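Local structure of flagellar motor switch protein FliG (Thermotoga maritima, 3AJC) at residues Val14-Ser22 and Ile43-Leu51; Ile92-Asn100 and Leu121-Val131. The protein probably forms part of the switch complex at the base of the flagellar basal body, contacting motor components that determine rotation direction and interacting with chemotaxis proteins. One frame throughout, in Å; residues are numbered along the deposited sequence.

Interaction 1: residues Val14-Ser22 and Ile43-Leu51; sequences VQLVNFLQS and ILGALPEEL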
loop_
_atom_site.group_PDB
_atom_site.type_symbol
_atom_site.label_atom_id
_atom_site.label_comp_id
_atom_site.label_asym_id
_atom_site.label_seq_id
_atom_site.Cartn_x
_atom_site.Cartn_y
_atom_site.Cartn_z
ATOM N N VAL A 14 24.723 6.010 -4.680
ATOM C CA VAL A 14 25.354 5.443 -3.486
ATOM C C VAL A 14 25.677 6.509 -2.441
ATOM O O VAL A 14 25.493 6.264 -1.241
ATOM C CB VAL A 14 26.684 4.798 -3.806
ATOM C CG1 VAL A 14 26.473 3.666 -4.814
ATOM C CG2 VAL A 14 27.620 5.820 -4.339
ATOM N N GLN A 15 26.204 7.656 -2.886
ATOM C CA GLN A 15 26.530 8.756 -1.983
ATOM C C GLN A 15 25.241 8.979 -1.186
ATOM O O GLN A 15 25.282 9.339 -0.009
ATOM C CB GLN A 15 26.965 10.011 -2.775
ATOM C CG GLN A 15 26.919 9.931 -4.312
ATOM C CD GLN A 15 27.934 8.969 -4.966
ATOM O OE1 GLN A 15 29.008 8.704 -4.423
ATOM N NE2 GLN A 15 27.593 8.471 -6.157
ATOM N N LEU A 16 24.094 8.691 -1.801
ATOM C CA LEU A 16 22.830 8.838 -1.083
ATOM C C LEU A 16 22.775 7.919 0.153
ATOM O O LEU A 16 22.526 8.379 1.269
ATOM C CB LEU A 16 21.628 8.557 -2.003
ATOM C CG LEU A 16 20.234 8.831 -1.400
ATOM C CD1 LEU A 16 20.258 10.102 -0.555
ATOM C CD2 LEU A 16 19.196 8.958 -2.510
ATOM N N VAL A 17 22.994 6.623 -0.051
ATOM C CA VAL A 17 22.985 5.664 1.052
ATOM C C VAL A 17 24.141 5.973 1.997
ATOM O O VAL A 17 24.049 5.754 3.203
ATOM C CB VAL A 17 23.139 4.220 0.529
ATOM C CG1 VAL A 17 23.371 3.264 1.679
ATOM C CG2 VAL A 17 21.898 3.820 -0.243
ATOM N N ASN A 18 25.226 6.497 1.437
ATOM C CA ASN A 18 26.415 6.840 2.210
ATOM C C ASN A 18 26.115 7.798 3.366
ATOM O O ASN A 18 26.552 7.580 4.495
ATOM C CB ASN A 18 27.468 7.468 1.290
ATOM C CG ASN A 18 28.749 7.829 2.025
ATOM O OD1 ASN A 18 29.574 8.598 1.520
ATOM N ND2 ASN A 18 28.928 7.267 3.217
ATOM N N PHE A 19 25.372 8.859 3.077
ATOM C CA PHE A 19 25.038 9.848 4.094
ATOM C C PHE A 19 23.974 9.375 5.077
ATOM O O PHE A 19 24.108 9.581 6.282
ATOM C CB PHE A 19 24.564 11.145 3.434
ATOM C CG PHE A 19 25.538 11.710 2.438
ATOM C CD1 PHE A 19 25.268 11.656 1.074
ATOM C CD2 PHE A 19 26.730 12.287 2.859
ATOM C CE1 PHE A 19 26.168 12.170 0.141
ATOM C CE2 PHE A 19 27.638 12.806 1.934
ATOM C CZ PHE A 19 27.354 12.743 0.572
ATOM N N LEU A 20 22.919 8.747 4.563
ATOM C CA LEU A 20 21.832 8.267 5.415
ATOM C C LEU A 20 22.292 7.215 6.422
ATOM O O LEU A 20 21.813 7.190 7.552
ATOM C CB LEU A 20 20.684 7.706 4.561
ATOM C CG LEU A 20 19.894 8.697 3.691
ATOM C CD1 LEU A 20 18.841 7.954 2.885
ATOM C CD2 LEU A 20 19.226 9.746 4.568
ATOM N N GLN A 21 23.226 6.359 6.013
ATOM C CA GLN A 21 23.749 5.303 6.886
ATOM C C GLN A 21 24.122 5.752 8.292
ATOM O O GLN A 21 23.836 5.058 9.267
ATOM C CB GLN A 21 24.998 4.666 6.284
ATOM C CG GLN A 21 24.782 3.738 5.117
ATOM C CD GLN A 21 26.074 3.053 4.729
ATOM O OE1 GLN A 21 27.119 3.698 4.633
ATOM N NE2 GLN A 21 26.013 1.745 4.501
ATOM N N SER A 22 24.786 6.899 8.391
ATOM C CA SER A 22 25.231 7.403 9.681
ATOM C C SER A 22 24.292 8.395 10.356
ATOM O O SER A 22 24.660 9.028 11.345
ATOM C CB SER A 22 26.630 8.008 9.542
ATOM O OG SER A 22 26.712 8.854 8.408
ATOM N N ILE A 43 16.419 2.558 -1.442
ATOM C CA ILE A 43 17.368 3.051 -0.444
ATOM C C ILE A 43 17.356 2.167 0.800
ATOM O O ILE A 43 18.406 1.778 1.309
ATOM C CB ILE A 43 17.026 4.484 0.003
ATOM C CG1 ILE A 43 17.185 5.454 -1.169
ATOM C CG2 ILE A 43 17.899 4.881 1.170
ATOM C CD1 ILE A 43 16.692 6.855 -0.863
ATOM N N LEU A 44 16.159 1.860 1.290
ATOM C CA LEU A 44 16.002 1.033 2.472
ATOM C C LEU A 44 16.725 -0.293 2.330
ATOM O O LEU A 44 17.460 -0.715 3.226
ATOM C CB LEU A 44 14.520 0.775 2.740
ATOM C CG LEU A 44 14.196 -0.058 3.984
ATOM C CD1 LEU A 44 14.879 0.570 5.185
ATOM C CD2 LEU A 44 12.673 -0.130 4.207
ATOM N N GLY A 45 16.518 -0.956 1.200
ATOM C CA GLY A 45 17.156 -2.243 0.996
ATOM C C GLY A 45 18.665 -2.158 0.875
ATOM O O GLY A 45 19.350 -3.167 1.023
ATOM N N ALA A 46 19.185 -0.964 0.606
ATOM C CA ALA A 46 20.620 -0.783 0.463
ATOM C C ALA A 46 21.250 -0.308 1.762
ATOM O O ALA A 46 22.470 -0.155 1.840
ATOM C CB ALA A 46 20.921 0.204 -0.653
ATOM N N LEU A 47 20.423 -0.067 2.778
ATOM C CA LEU A 47 20.930 0.370 4.073
ATOM C C LEU A 47 21.470 -0.814 4.871
ATOM O O LEU A 47 21.122 -1.969 4.613
ATOM C CB LEU A 47 19.829 1.045 4.893
ATOM C CG LEU A 47 19.395 2.451 4.480
ATOM C CD1 LEU A 47 18.274 2.921 5.404
ATOM C CD2 LEU A 47 20.576 3.400 4.548
ATOM N N PRO A 48 22.336 -0.541 5.854
ATOM C CA PRO A 48 22.889 -1.630 6.667
ATOM C C PRO A 48 21.747 -2.434 7.286
ATOM O O PRO A 48 20.813 -1.872 7.863
ATOM C CB PRO A 48 23.710 -0.890 7.726
ATOM C CG PRO A 48 24.172 0.341 6.997
ATOM C CD PRO A 48 22.910 0.759 6.246
ATOM N N GLU A 49 21.823 -3.748 7.150
ATOM C CA GLU A 49 20.816 -4.651 7.689
ATOM C C GLU A 49 20.273 -4.229 9.063
ATOM O O GLU A 49 19.060 -4.251 9.290
ATOM C CB GLU A 49 21.419 -6.062 7.741
ATOM C CG GLU A 49 21.370 -6.765 9.089
ATOM C CD GLU A 49 20.087 -7.543 9.281
ATOM O OE1 GLU A 49 19.012 -6.910 9.365
ATOM O OE2 GLU A 49 20.158 -8.793 9.339
ATOM N N GLU A 50 21.160 -3.826 9.968
ATOM C CA GLU A 50 20.747 -3.426 11.318
ATOM C C GLU A 50 19.828 -2.207 11.425
ATOM O O GLU A 50 19.234 -1.969 12.478
ATOM C CB GLU A 50 21.975 -3.201 12.215
ATOM C CG GLU A 50 23.173 -2.591 11.515
ATOM C CD GLU A 50 24.155 -3.651 11.036
ATOM O OE1 GLU A 50 24.743 -4.343 11.900
ATOM O OE2 GLU A 50 24.336 -3.798 9.807
ATOM N N LEU A 51 19.709 -1.438 10.349
ATOM C CA LEU A 51 18.856 -0.249 10.356
ATOM C C LEU A 51 17.493 -0.495 9.712
ATOM O O LEU A 51 16.508 0.167 10.050
ATOM C CB LEU A 51 19.525 0.890 9.583
ATOM C CG LEU A 51 20.929 1.339 9.972
ATOM C CD1 LEU A 51 21.338 2.492 9.065
ATOM C CD2 LEU A 51 20.957 1.764 11.438
#

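Interaction 2: residues Ile92-Asn100 and Leu121-Val131; sequences IDTAAEIMN and LADEIRRRMFV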
loop_
_atom_site.group_PDB
_atom_site.type_symbol
_atom_site.label_atom_id
_atom_site.label_comp_id
_atom_site.label_asym_id
_atom_site.label_seq_id
_atom_site.Cartn_x
_atom_site.Cartn_y
_atom_site.Cartn_z
ATOM N N ILE A 92 1.202 4.018 8.089
ATOM C CA ILE A 92 1.068 2.624 7.678
ATOM C C ILE A 92 1.058 2.424 6.164
ATOM O O ILE A 92 1.664 1.483 5.664
ATOM C CB ILE A 92 -0.220 1.992 8.266
ATOM C CG1 ILE A 92 -0.219 2.141 9.791
ATOM C CG2 ILE A 92 -0.316 0.522 7.874
ATOM C CD1 ILE A 92 0.996 1.539 10.472
ATOM N N ASP A 93 0.363 3.292 5.438
ATOM C CA ASP A 93 0.304 3.176 3.982
ATOM C C ASP A 93 1.686 3.340 3.335
ATOM O O ASP A 93 2.067 2.581 2.447
ATOM C CB ASP A 93 -0.673 4.208 3.418
ATOM C CG ASP A 93 -2.045 3.615 3.145
ATOM O OD1 ASP A 93 -2.186 2.884 2.137
ATOM O OD2 ASP A 93 -2.977 3.867 3.943
ATOM N N THR A 94 2.430 4.340 3.782
ATOM C CA THR A 94 3.769 4.575 3.266
ATOM C C THR A 94 4.615 3.314 3.472
ATOM O O THR A 94 5.214 2.792 2.529
ATOM C CB THR A 94 4.426 5.747 4.004
ATOM O OG1 THR A 94 3.590 6.899 3.873
ATOM C CG2 THR A 94 5.808 6.055 3.426
ATOM N N ALA A 95 4.645 2.831 4.711
ATOM C CA ALA A 95 5.404 1.639 5.067
ATOM C C ALA A 95 5.039 0.437 4.192
ATOM O O ALA A 95 5.921 -0.237 3.655
ATOM C CB ALA A 95 5.184 1.308 6.534
ATOM N N ALA A 96 3.742 0.180 4.055
ATOM C CA ALA A 96 3.247 -0.932 3.258
ATOM C C ALA A 96 3.672 -0.821 1.794
ATOM O O ALA A 96 3.993 -1.825 1.152
ATOM C CB ALA A 96 1.706 -1.008 3.357
ATOM N N GLU A 97 3.642 0.401 1.273
ATOM C CA GLU A 97 4.019 0.666 -0.108
ATOM C C GLU A 97 5.511 0.398 -0.296
ATOM O O GLU A 97 5.937 -0.119 -1.328
ATOM C CB GLU A 97 3.674 2.119 -0.476
ATOM C CG GLU A 97 2.208 2.319 -0.897
ATOM C CD GLU A 97 1.704 3.755 -0.727
ATOM O OE1 GLU A 97 2.466 4.708 -0.995
ATOM O OE2 GLU A 97 0.529 3.933 -0.337
ATOM N N ILE A 98 6.300 0.747 0.714
ATOM C CA ILE A 98 7.740 0.527 0.659
ATOM C C ILE A 98 8.007 -0.980 0.718
ATOM O O ILE A 98 8.826 -1.508 -0.037
ATOM C CB ILE A 98 8.439 1.235 1.836
ATOM C CG1 ILE A 98 8.300 2.756 1.656
ATOM C CG2 ILE A 98 9.888 0.775 1.945
ATOM C CD1 ILE A 98 8.939 3.593 2.744
ATOM N N MET A 99 7.280 -1.672 1.594
ATOM C CA MET A 99 7.447 -3.107 1.741
ATOM C C MET A 99 7.094 -3.840 0.437
ATOM O O MET A 99 7.736 -4.827 0.073
ATOM C CB MET A 99 6.581 -3.618 2.902
ATOM C CG MET A 99 7.047 -3.173 4.299
ATOM S SD MET A 99 8.512 -4.067 4.898
ATOM C CE MET A 99 7.752 -5.501 5.654
ATOM N N ASN A 100 6.084 -3.356 -0.272
ATOM C CA ASN A 100 5.691 -4.001 -1.526
ATOM C C ASN A 100 6.778 -3.852 -2.602
ATOM O O ASN A 100 6.948 -4.719 -3.459
ATOM C CB ASN A 100 4.376 -3.418 -2.045
ATOM C CG ASN A 100 3.163 -4.024 -1.376
ATOM O OD1 ASN A 100 3.134 -5.215 -1.071
ATOM N ND2 ASN A 100 2.141 -3.211 -1.167
ATOM N N LEU A 121 1.381 -3.959 14.863
ATOM C CA LEU A 121 1.814 -3.061 13.805
ATOM C C LEU A 121 2.118 -3.875 12.550
ATOM O O LEU A 121 1.837 -3.448 11.426
ATOM C CB LEU A 121 3.057 -2.290 14.253
ATOM C CG LEU A 121 3.721 -1.386 13.208
ATOM C CD1 LEU A 121 2.730 -0.347 12.724
ATOM C CD2 LEU A 121 4.950 -0.723 13.796
ATOM N N ALA A 122 2.694 -5.053 12.755
ATOM C CA ALA A 122 3.034 -5.921 11.645
ATOM C C ALA A 122 1.752 -6.272 10.901
ATOM O O ALA A 122 1.708 -6.246 9.671
ATOM C CB ALA A 122 3.719 -7.188 12.155
ATOM N N ASP A 123 0.704 -6.576 11.661
ATOM C CA ASP A 123 -0.578 -6.947 11.085
ATOM C C ASP A 123 -1.223 -5.780 10.349
ATOM O O ASP A 123 -1.884 -5.971 9.333
ATOM C CB ASP A 123 -1.511 -7.484 12.179
ATOM C CG ASP A 123 -2.671 -8.292 11.614
ATOM O OD1 ASP A 123 -3.757 -7.713 11.368
ATOM O OD2 ASP A 123 -2.491 -9.511 11.403
ATOM N N GLU A 124 -1.031 -4.570 10.857
ATOM C CA GLU A 124 -1.588 -3.400 10.199
ATOM C C GLU A 124 -0.902 -3.209 8.845
ATOM O O GLU A 124 -1.554 -2.918 7.839
ATOM C CB GLU A 124 -1.392 -2.151 11.070
ATOM C CG GLU A 124 -2.472 -1.957 12.131
ATOM C CD GLU A 124 -2.087 -0.952 13.212
ATOM O OE1 GLU A 124 -1.676 0.187 12.879
ATOM O OE2 GLU A 124 -2.207 -1.301 14.407
ATOM N N ILE A 125 0.416 -3.395 8.822
ATOM C CA ILE A 125 1.199 -3.218 7.598
ATOM C C ILE A 125 0.883 -4.282 6.548
ATOM O O ILE A 125 0.684 -3.978 5.376
ATOM C CB ILE A 125 2.726 -3.225 7.917
ATOM C CG1 ILE A 125 3.047 -2.052 8.857
ATOM C CG2 ILE A 125 3.544 -3.120 6.625
ATOM C CD1 ILE A 125 4.494 -1.944 9.301
ATOM N N ARG A 126 0.834 -5.530 6.983
ATOM C CA ARG A 126 0.546 -6.621 6.084
ATOM C C ARG A 126 -0.787 -6.388 5.379
ATOM O O ARG A 126 -0.859 -6.428 4.144
ATOM C CB ARG A 126 0.512 -7.928 6.865
ATOM C CG ARG A 126 0.495 -9.168 5.998
ATOM C CD ARG A 126 0.326 -10.419 6.834
ATOM N NE ARG A 126 -0.232 -10.131 8.153
ATOM C CZ ARG A 126 0.496 -9.791 9.215
ATOM N NH1 ARG A 126 1.817 -9.695 9.115
ATOM N NH2 ARG A 126 -0.095 -9.551 10.380
ATOM N N ARG A 127 -1.838 -6.132 6.156
ATOM C CA ARG A 127 -3.150 -5.892 5.567
ATOM C C ARG A 127 -3.157 -4.669 4.652
ATOM O O ARG A 127 -3.912 -4.620 3.688
ATOM C CB ARG A 127 -4.222 -5.765 6.661
ATOM C CG ARG A 127 -4.595 -7.123 7.277
ATOM C CD ARG A 127 -5.760 -7.048 8.273
ATOM N NE ARG A 127 -5.428 -6.282 9.477
ATOM C CZ ARG A 127 -5.641 -4.977 9.625
ATOM N NH1 ARG A 127 -6.197 -4.273 8.649
ATOM N NH2 ARG A 127 -5.285 -4.370 10.747
ATOM N N ARG A 128 -2.311 -3.686 4.942
ATOM C CA ARG A 128 -2.245 -2.500 4.097
ATOM C C ARG A 128 -1.433 -2.752 2.824
ATOM O O ARG A 128 -1.433 -1.926 1.913
ATOM C CB ARG A 128 -1.631 -1.327 4.864
ATOM C CG ARG A 128 -2.610 -0.596 5.749
ATOM C CD ARG A 128 -3.745 -0.029 4.917
ATOM N NE ARG A 128 -4.611 0.844 5.701
ATOM C CZ ARG A 128 -4.211 1.976 6.271
ATOM N NH1 ARG A 128 -2.954 2.377 6.147
ATOM N NH2 ARG A 128 -5.070 2.710 6.964
ATOM N N MET A 129 -0.749 -3.892 2.770
ATOM C CA MET A 129 0.080 -4.256 1.613
ATOM C C MET A 129 -0.704 -4.863 0.443
ATOM O O MET A 129 -0.168 -5.047 -0.648
ATOM C CB MET A 129 1.174 -5.242 2.044
ATOM C CG MET A 129 2.367 -4.589 2.735
ATOM S SD MET A 129 3.526 -5.812 3.379
ATOM C CE MET A 129 4.315 -6.404 1.830
ATOM N N PHE A 130 -1.972 -5.173 0.688
ATOM C CA PHE A 130 -2.845 -5.775 -0.314
ATOM C C PHE A 130 -2.912 -4.926 -1.585
ATOM O O PHE A 130 -3.223 -3.736 -1.524
ATOM C CB PHE A 130 -4.257 -5.924 0.277
ATOM C CG PHE A 130 -5.137 -6.882 -0.479
ATOM C CD1 PHE A 130 -5.138 -8.236 -0.164
ATOM C CD2 PHE A 130 -5.934 -6.438 -1.527
ATOM C CE1 PHE A 130 -5.910 -9.137 -0.884
ATOM C CE2 PHE A 130 -6.717 -7.336 -2.262
ATOM C CZ PHE A 130 -6.706 -8.688 -1.936
ATOM N N VAL A 131 -2.587 -5.519 -2.728
ATOM C CA VAL A 131 -2.679 -4.797 -3.996
ATOM C C VAL A 131 -3.796 -5.446 -4.807
ATOM O O VAL A 131 -4.260 -6.534 -4.476
ATOM C CB VAL A 131 -1.363 -4.840 -4.824
ATOM C CG1 VAL A 131 -0.269 -4.077 -4.085
ATOM C CG2 VAL A 131 -0.956 -6.280 -5.117
#

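Interaction 1: residues Val14-Ser22 and Ile43-Leu51
Leu-16 makes the first touch from helix 14-21, its CD2 lying 3.7 Å from CD1 of Ile-43, with the two side chains crossing at about a right angle. One residue on, Val-17 divides its branches. CG1, held anti to the backbone N (chi1 170°), comes within 3.5 Å of the carbonyl O of Ala-46 and also reaches CD2 of Leu-47, whereas CG2 rests on the methyl of Ala-46, 3.8 Å from its CB. A turn later Leu-20 returns to Ile-43, CD1 against CG2 at 3.6 Å and again nearly perpendicular, so the two branches of Ile-43 are shared between Leu-16 and Leu-20. The side chain of Gln-21 crosses that of Pro-48 obliquely, its NE2 lying 3.4 Å from Pro-48 CG. The backbone O of Gln-21 faces Leu-51, whose CD1 is 3.6 Å away. In the FliG middle domain this joins helix 14-21 to residues 43-48, between helices 37-46 and 49-60, and to Leu-51 beyond, while Leu-32 and Ile-28 of helix 25-33 cover Ile-43, Leu-47 and Leu-51 as well. No hydrogen bond crosses between the segments; the 376 Å² interface therefore rests on apolar packing round the buried Leu-20, Ile-43 and Leu-47, with Gln-21 at the exposed margin adding van der Waals contact to Pro-48.

Interaction 2: residues Ile92-Asn100 and Leu121-Val131
Ile-92 projects from helix 92-100 as a knob into the hole formed by Leu-121, Glu-124, Ile-125 and Arg-128, and its branches diverge there. CG2 presses on the aliphatic CG of Arg-128 at 3.3 Å, while CD1 meets CD1 of Leu-121 at 3.4 Å, tighter than usual van der Waals contact. Arg-128 crosses Ile-92 at about a right angle; a bend at chi2 turns its chain so that the guanidinium comes to Asp-93. There NH1 forms a salt bridge with OD2 of Asp-93, 2.7 Å away. The carboxylate O lies over one face of the guanidinium, although the two planes are only 24° apart. Ile-125 is the reciprocal knob, set among Ile-92, Ala-95, Ala-96 and Met-99. This exchange is knobs-into-holes packing: the axes of segments 92-100 and 121-128 approach to 8.4 Å and cross at -66°, and the small Ala-96 sits where the backbones come nearest, its CA 4.9 Å from that of Met-129. Residues 121-131 fall in the range of the FliG C-terminal domain family. Met-99 and Met-129 also touch helix 104-117, and Ala-95 and Leu-121 touch helix 49-60. Met-129 lays its CG 3.7 Å from CB of Ala-96, and its bent end carries CE to CB of Met-99. Asn-100 and Met-129 run alongside one another with their ends pointing opposite ways, and Asn-100 ND2 donates to the carbonyl O of Met-129 at 3.0 Å, the N-H...O angle being 149° and the donor somewhat tilted from the carbonyl plane.

In the fold
The two contacts follow one another along the chain, with centres about 21 Å apart. They nevertheless meet directly: CD2 of Leu-44 packs 3.7 Å from CG2 of Ile-98. Helix 37-46 thus carries part of interaction 1 and also touches helix 92-100 of interaction 2. Helix 49-60 is a second connection: Leu-51 of interaction 1 lies on it, its side chains pack on Leu-44, and it reaches both segments of interaction 2. It also bears Arg-58, part of the EHPQR motif important for interaction with FliM; the side chains of Leu-51 and Leu-121 each lie about 9 Å from that of Arg-58.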